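Local coordinates for protein precorrin-3 methylase (Rhodobacter capsulatus, PDB 3NUT) that probably transfers a methyl group from S-adenosyl-L-methionine to a precorrin intermediate in the biosynthesis of cobalamin (vitamin B12), at residues G9-A14 and T69-M74. Numbering follows the deposited sequence.
Sequences GWVTVA and THALEM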
ATOM      1  N   GLY A   9      11.987   8.740  26.630  1.00 36.21           N
ATOM      2  CA  GLY A   9      12.233   8.145  25.320  1.00 33.40           C
ATOM      3  C   GLY A   9      11.020   7.699  24.527  1.00 31.84           C
ATOM      4  O   GLY A   9       9.877   7.934  24.911  1.00 31.46           O
ATOM      5  N   TRP A  10      11.271   7.051  23.395  1.00 30.40           N
ATOM      6  CA  TRP A  10      10.192   6.487  22.625  1.00 28.80           C
ATOM      7  C   TRP A  10      10.634   5.352  21.718  1.00 28.53           C
ATOM      8  O   TRP A  10      11.799   5.022  21.648  1.00 28.37           O
ATOM      9  CB  TRP A  10       9.511   7.574  21.809  1.00 28.89           C
ATOM     10  CG  TRP A  10      10.398   8.610  21.149  1.00 28.28           C
ATOM     11  CD1 TRP A  10      10.499   9.928  21.488  1.00 27.95           C
ATOM     12  CD2 TRP A  10      11.235   8.431  19.997  1.00 28.07           C
ATOM     13  NE1 TRP A  10      11.349  10.582  20.631  1.00 27.47           N
ATOM     14  CE2 TRP A  10      11.806   9.696  19.694  1.00 28.52           C
ATOM     15  CE3 TRP A  10      11.550   7.334  19.184  1.00 27.02           C
ATOM     16  CZ2 TRP A  10      12.702   9.895  18.613  1.00 28.84           C
ATOM     17  CZ3 TRP A  10      12.443   7.522  18.114  1.00 28.63           C
ATOM     18  CH2 TRP A  10      13.020   8.800  17.848  1.00 29.29           C
ATOM     19  N   VAL A  11       9.685   4.759  21.011  1.00 28.24           N
ATOM     20  CA  VAL A  11      10.000   3.702  20.065  1.00 27.07           C
ATOM     21  C   VAL A  11       9.293   4.119  18.789  1.00 27.20           C
ATOM     22  O   VAL A  11       8.079   4.327  18.773  1.00 27.26           O
ATOM     23  CB  VAL A  11       9.456   2.308  20.532  1.00 26.93           C
ATOM     24  CG1 VAL A  11       9.653   1.246  19.479  1.00 24.37           C
ATOM     25  CG2 VAL A  11      10.082   1.866  21.862  1.00 26.36           C
ATOM     26  N   THR A  12      10.046   4.239  17.716  1.00 26.42           N
ATOM     27  CA  THR A  12       9.445   4.503  16.440  1.00 26.48           C
ATOM     28  C   THR A  12       9.672   3.256  15.603  1.00 26.35           C
ATOM     29  O   THR A  12      10.775   2.707  15.564  1.00 27.57           O
ATOM     30  CB  THR A  12      10.112   5.738  15.773  1.00 26.81           C
ATOM     31  OG1 THR A  12       9.739   6.927  16.481  1.00 27.60           O
ATOM     32  CG2 THR A  12       9.670   5.872  14.289  1.00 27.13           C
ATOM     33  N   VAL A  13       8.642   2.784  14.930  1.00 25.79           N
ATOM     34  CA  VAL A  13       8.846   1.740  13.951  1.00 24.62           C
ATOM     35  C   VAL A  13       8.773   2.437  12.599  1.00 23.84           C
ATOM     36  O   VAL A  13       7.776   3.061  12.300  1.00 24.51           O
ATOM     37  CB  VAL A  13       7.800   0.625  14.087  1.00 24.83           C
ATOM     38  CG1 VAL A  13       8.142  -0.536  13.140  1.00 24.42           C
ATOM     39  CG2 VAL A  13       7.793   0.134  15.500  1.00 22.32           C
ATOM     40  N   ALA A  14       9.841   2.354  11.812  1.00 22.90           N
ATOM     41  CA  ALA A  14       9.984   3.151  10.607  1.00 22.23           C
ATOM     42  C   ALA A  14      10.215   2.323   9.345  1.00 22.63           C
ATOM     43  O   ALA A  14      11.146   1.501   9.301  1.00 23.29           O
ATOM     44  CB  ALA A  14      11.155   4.126  10.794  1.00 22.14           C
ATOM     45  N   THR A  69      10.243  -5.981  22.681  1.00 33.63           N
ATOM     46  CA  THR A  69      10.287  -5.860  24.137  1.00 33.18           C
ATOM     47  C   THR A  69      11.547  -5.101  24.560  1.00 33.14           C
ATOM     48  O   THR A  69      11.520  -4.221  25.439  1.00 32.67           O
ATOM     49  CB  THR A  69      10.232  -7.282  24.798  1.00 33.75           C
ATOM     50  OG1 THR A  69       9.057  -7.983  24.336  1.00 33.11           O
ATOM     51  CG2 THR A  69      10.230  -7.210  26.322  1.00 30.64           C
ATOM     52  N   HIS A  70      12.662  -5.428  23.917  1.00 32.76           N
ATOM     53  CA  HIS A  70      13.908  -4.771  24.257  1.00 32.57           C
ATOM     54  C   HIS A  70      13.862  -3.301  23.874  1.00 31.84           C
ATOM     55  O   HIS A  70      14.356  -2.449  24.624  1.00 31.78           O
ATOM     56  CB  HIS A  70      15.069  -5.460  23.567  1.00 33.22           C
ATOM     57  CG  HIS A  70      16.394  -4.807  23.812  1.00 34.47           C
ATOM     58  ND1 HIS A  70      17.339  -4.651  22.818  1.00 34.62           N
ATOM     59  CD2 HIS A  70      16.936  -4.286  24.937  1.00 33.07           C
ATOM     60  CE1 HIS A  70      18.411  -4.070  23.328  1.00 35.71           C
ATOM     61  NE2 HIS A  70      18.191  -3.834  24.610  1.00 34.89           N
ATOM     62  N   ALA A  71      13.279  -3.022  22.712  1.00 30.66           N
ATOM     63  CA  ALA A  71      13.060  -1.659  22.270  1.00 30.72           C
ATOM     64  C   ALA A  71      12.251  -0.874  23.320  1.00 30.60           C
ATOM     65  O   ALA A  71      12.587   0.258  23.647  1.00 29.15           O
ATOM     66  CB  ALA A  71      12.337  -1.656  20.929  1.00 30.61           C
ATOM     67  N   LEU A  72      11.188  -1.501  23.843  1.00 30.83           N
ATOM     68  CA  LEU A  72      10.359  -0.878  24.871  1.00 31.67           C
ATOM     69  C   LEU A  72      11.157  -0.610  26.135  1.00 32.09           C
ATOM     70  O   LEU A  72      10.959   0.421  26.784  1.00 32.73           O
ATOM     71  CB  LEU A  72       9.138  -1.733  25.206  1.00 31.65           C
ATOM     72  CG  LEU A  72       8.038  -1.997  24.186  1.00 30.32           C
ATOM     73  CD1 LEU A  72       7.099  -3.007  24.813  1.00 28.00           C
ATOM     74  CD2 LEU A  72       7.283  -0.708  23.851  1.00 30.31           C
ATOM     75  N   GLU A  73      12.070  -1.521  26.465  1.00 32.30           N
ATOM     76  CA  GLU A  73      12.846  -1.417  27.704  1.00 32.86           C
ATOM     77  C   GLU A  73      13.813  -0.275  27.638  1.00 33.21           C
ATOM     78  O   GLU A  73      14.066   0.384  28.655  1.00 33.90           O
ATOM     79  CB  GLU A  73      13.632  -2.703  27.995  1.00 32.83           C
ATOM     80  CG  GLU A  73      12.785  -3.884  28.490  1.00 34.07           C
ATOM     81  CD  GLU A  73      13.532  -5.224  28.384  1.00 38.03           C
ATOM     82  OE1 GLU A  73      14.742  -5.227  28.082  1.00 41.45           O
ATOM     83  OE2 GLU A  73      12.925  -6.282  28.605  1.00 39.07           O
ATOM     84  N   MET A  74      14.383  -0.058  26.448  1.00 33.13           N
ATOM     85  CA  MET A  74      15.343   1.021  26.248  1.00 32.52           C
ATOM     86  C   MET A  74      14.612   2.366  26.304  1.00 32.03           C
ATOM     87  O   MET A  74      15.119   3.325  26.868  1.00 31.34           O
ATOM     88  CB  MET A  74      16.087   0.884  24.922  1.00 31.95           C
ATOM     89  CG  MET A  74      16.989  -0.356  24.762  1.00 34.13           C
ATOM     90  SD  MET A  74      17.682  -0.455  23.027  1.00 35.83           S
ATOM     91  CE  MET A  74      19.169   0.300  23.423  1.00 31.47           C
TER
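The isopropyl group of Val11 lies against the backbone and methyl of Ala71 and against the branched end of Leu72. This is helix-on-sheet packing in the alpha/beta domain of a tetrapyrrole methylase: strand 10-15, an inner strand of a five-stranded parallel sheet, is covered on this face by helix 65-76. The side chains alternate along the strand, Val11 facing the helix while Trp10 leaves from the other face of the sheet, where its indole makes a cation-pi contact with Arg114. Of the two Val11 methyls, CG1 reaches the alanine methyl and CG2 meets both the helix backbone and the leucine. CG1, anti to the backbone N (chi1 174°), approaches the methyl of the alanine, with 4.2 Å between Val11 CG1 and Ala71 CB. CG2, anti to the carbonyl carbon, rests on the helix backbone where Ala71 passes into Leu72. Val11 and Ala71 have their CA atoms 6.6 Å apart, a close approach consistent with the small alanine side chain. Leu72 leaves the helix pointing away from the strand, but its CD2 bends round to within 4.3 Å of Val11 CG2. Leu98 of helix 94-104 touches both Val11 and Leu72, and Val83 of strand 80-85 touches Ala71, so the small apolar cluster continues into the neighbouring helix and strand. The side chains that touch are all apolar and buried, away from the S-adenosyl-L-homocysteine site. The strand is held on both sides by its sheet neighbours, through backbone bonds of Trp10 to Val81 and of Val11 to Arg114. The shortest approach is from methyl to carbonyl, with Val11 CG2 standing 3.5 Å from Ala71 O.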